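Local coordinates for Mll7089 protein (Mesorhizobium loti, PDB 2OZ8) that is probably a magnesium-dependent hydro-lyase of the mandelate racemase and enolase superfamily, its precise reaction unknown, at residues A[199-202]-A[203-207]. Residues are numbered along the deposited sequence; the frame is centred on the assembly and turned at random.
Sequences EAWT and SKEAL
The indole of Trp201 meets Glu205 and Ala206 obliquely, with the Glu205 carboxylate tilted 44° from the ring plane. Glu205 OE2 lies 3.5 Å from Trp201 CD1 on the five-membered ring, and on the six-membered ring Trp201 CE3 packs 3.6 Å from Ala206 CB. This is the N-terminal end of helix 203-215, where the loop after strand 192-196 enters a helix of the enolase-type TIM barrel. Thr202 holds the N-cap position, though its side chain makes no capping bond, and Glu205, three residues on, reaches the backbone N-H of Thr202. The Glu205 chain is extended from the backbone N outward (chi1 -178°), which carries OE1 to 3.1 Å from Thr202 N. That hydrogen bond comes from the anti side of the carboxylate, tilted out of its plane. A water bridges OE1 to Ala200 O, and OE2 forms a salt bridge with Lys209, one turn further along the helix. Cut back to an alanine, Glu205 would probably leave Thr202 N without its acceptor and Lys209 without this carboxylate mate. A second water, 2.6 Å from Thr202 OG1, accepts the N-H of Glu205 in the first turn. The first helical hydrogen bond runs nearly straight, with Ala206 N 2.7 Å from Thr202 O.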
ATOM      1  N   GLU A 199      27.973   3.126  -6.204  1.00 37.92           N
ATOM      2  CA  GLU A 199      27.237   1.874  -6.042  1.00 37.39           C
ATOM      3  C   GLU A 199      28.051   0.762  -5.382  1.00 36.94           C
ATOM      4  O   GLU A 199      27.649  -0.401  -5.396  1.00 37.44           O
ATOM      5  CB  GLU A 199      26.615   1.368  -7.375  1.00 36.71           C
ATOM      6  CG  GLU A 199      25.741   2.331  -8.185  1.00 36.40           C
ATOM      7  CD  GLU A 199      24.943   1.636  -9.381  1.00 39.12           C
ATOM      8  OE1 GLU A 199      25.496   0.969 -10.252  1.00 44.95           O
ATOM      9  OE2 GLU A 199      23.722   1.760  -9.501  1.00 44.22           O
ATOM     10  N   ALA A 200      29.213   1.100  -4.830  1.00 36.31           N
ATOM     11  CA  ALA A 200      30.061   0.107  -4.188  1.00 34.74           C
ATOM     12  C   ALA A 200      29.408  -0.537  -2.981  1.00 34.54           C
ATOM     13  O   ALA A 200      29.797  -1.630  -2.568  1.00 35.33           O
ATOM     14  CB  ALA A 200      31.431   0.719  -3.788  1.00 33.94           C
ATOM     15  N   TRP A 201      28.426   0.118  -2.389  1.00 34.17           N
ATOM     16  CA  TRP A 201      27.886  -0.373  -1.099  1.00 34.06           C
ATOM     17  C   TRP A 201      26.517  -1.033  -1.259  1.00 33.64           C
ATOM     18  O   TRP A 201      25.829  -0.783  -2.223  1.00 34.00           O
ATOM     19  CB  TRP A 201      27.837   0.756  -0.092  1.00 33.25           C
ATOM     20  CG  TRP A 201      29.166   1.372   0.198  1.00 32.87           C
ATOM     21  CD1 TRP A 201      30.382   0.783   0.077  1.00 33.25           C
ATOM     22  CD2 TRP A 201      29.403   2.678   0.744  1.00 31.75           C
ATOM     23  NE1 TRP A 201      31.380   1.641   0.500  1.00 34.15           N
ATOM     24  CE2 TRP A 201      30.813   2.821   0.897  1.00 31.65           C
ATOM     25  CE3 TRP A 201      28.570   3.729   1.130  1.00 30.21           C
ATOM     26  CZ2 TRP A 201      31.417   3.978   1.431  1.00 31.65           C
ATOM     27  CZ3 TRP A 201      29.176   4.903   1.666  1.00 35.21           C
ATOM     28  CH2 TRP A 201      30.596   5.007   1.811  1.00 32.02           C
ATOM     29  N   THR A 202      26.180  -1.949  -0.363  1.00 33.10           N
ATOM     30  CA  THR A 202      24.799  -2.373  -0.167  1.00 32.18           C
ATOM     31  C   THR A 202      24.121  -1.442   0.896  1.00 31.82           C
ATOM     32  O   THR A 202      24.794  -0.701   1.660  1.00 31.06           O
ATOM     33  CB  THR A 202      24.779  -3.865   0.290  1.00 33.51           C
ATOM     34  OG1 THR A 202      25.686  -4.045   1.375  1.00 34.35           O
ATOM     35  CG2 THR A 202      25.182  -4.837  -0.855  1.00 29.76           C
ATOM     36  N   SER A 203      22.802  -1.458   0.972  1.00 31.74           N
ATOM     37  CA  SER A 203      22.108  -0.435   1.795  1.00 31.93           C
ATOM     38  C   SER A 203      22.522  -0.325   3.253  1.00 32.08           C
ATOM     39  O   SER A 203      22.830   0.804   3.699  1.00 32.53           O
ATOM     40  CB  SER A 203      20.583  -0.503   1.690  1.00 32.71           C
ATOM     41  OG  SER A 203      20.125  -1.745   2.167  1.00 32.97           O
ATOM     42  N   LYS A 204      22.575  -1.436   3.999  1.00 30.88           N
ATOM     43  CA  LYS A 204      22.935  -1.298   5.423  1.00 30.64           C
ATOM     44  C   LYS A 204      24.393  -1.007   5.634  1.00 30.87           C
ATOM     45  O   LYS A 204      24.757  -0.268   6.553  1.00 32.77           O
ATOM     46  CB  LYS A 204      22.397  -2.466   6.308  1.00 31.76           C
ATOM     47  CG  LYS A 204      22.595  -2.325   7.819  1.00 30.24           C
ATOM     48  CD  LYS A 204      22.060  -1.025   8.392  1.00 28.51           C
ATOM     49  CE  LYS A 204      20.500  -0.970   8.384  1.00 30.93           C
ATOM     50  NZ  LYS A 204      19.819  -1.882   9.343  1.00 29.61           N
ATOM     51  N   GLU A 205      25.242  -1.550   4.767  1.00 31.78           N
ATOM     52  CA  GLU A 205      26.664  -1.175   4.678  1.00 31.44           C
ATOM     53  C   GLU A 205      26.864   0.317   4.399  1.00 31.52           C
ATOM     54  O   GLU A 205      27.628   0.960   5.113  1.00 32.33           O
ATOM     55  CB  GLU A 205      27.351  -1.966   3.579  1.00 31.79           C
ATOM     56  CG  GLU A 205      28.840  -1.647   3.474  1.00 31.14           C
ATOM     57  CD  GLU A 205      29.465  -2.169   2.179  1.00 33.62           C
ATOM     58  OE1 GLU A 205      28.769  -2.689   1.271  1.00 33.09           O
ATOM     59  OE2 GLU A 205      30.691  -2.065   2.072  1.00 36.63           O
ATOM     60  N   ALA A 206      26.155   0.889   3.417  1.00 31.29           N
ATOM     61  CA  ALA A 206      26.191   2.385   3.217  1.00 31.37           C
ATOM     62  C   ALA A 206      25.890   3.117   4.511  1.00 32.14           C
ATOM     63  O   ALA A 206      26.652   3.976   4.944  1.00 32.54           O
ATOM     64  CB  ALA A 206      25.242   2.832   2.158  1.00 29.34           C
ATOM     65  N   LEU A 207      24.794   2.728   5.158  1.00 32.74           N
ATOM     66  CA  LEU A 207      24.370   3.387   6.377  1.00 33.84           C
ATOM     67  C   LEU A 207      25.363   3.262   7.563  1.00 33.83           C
ATOM     68  O   LEU A 207      25.582   4.231   8.272  1.00 34.40           O
ATOM     69  CB  LEU A 207      22.961   2.920   6.748  1.00 33.71           C
ATOM     70  CG  LEU A 207      22.213   3.517   7.929  1.00 34.96           C
ATOM     71  CD1 LEU A 207      22.496   4.983   8.249  1.00 33.78           C
ATOM     72  CD2 LEU A 207      20.777   3.318   7.619  1.00 38.01           C
TER
HETATM   73  O   HOH W   1      29.284  -4.058  -1.233  1.00 40.75           O
HETATM   74  O   HOH W   2      24.682  -4.387   3.734  1.00 33.50           O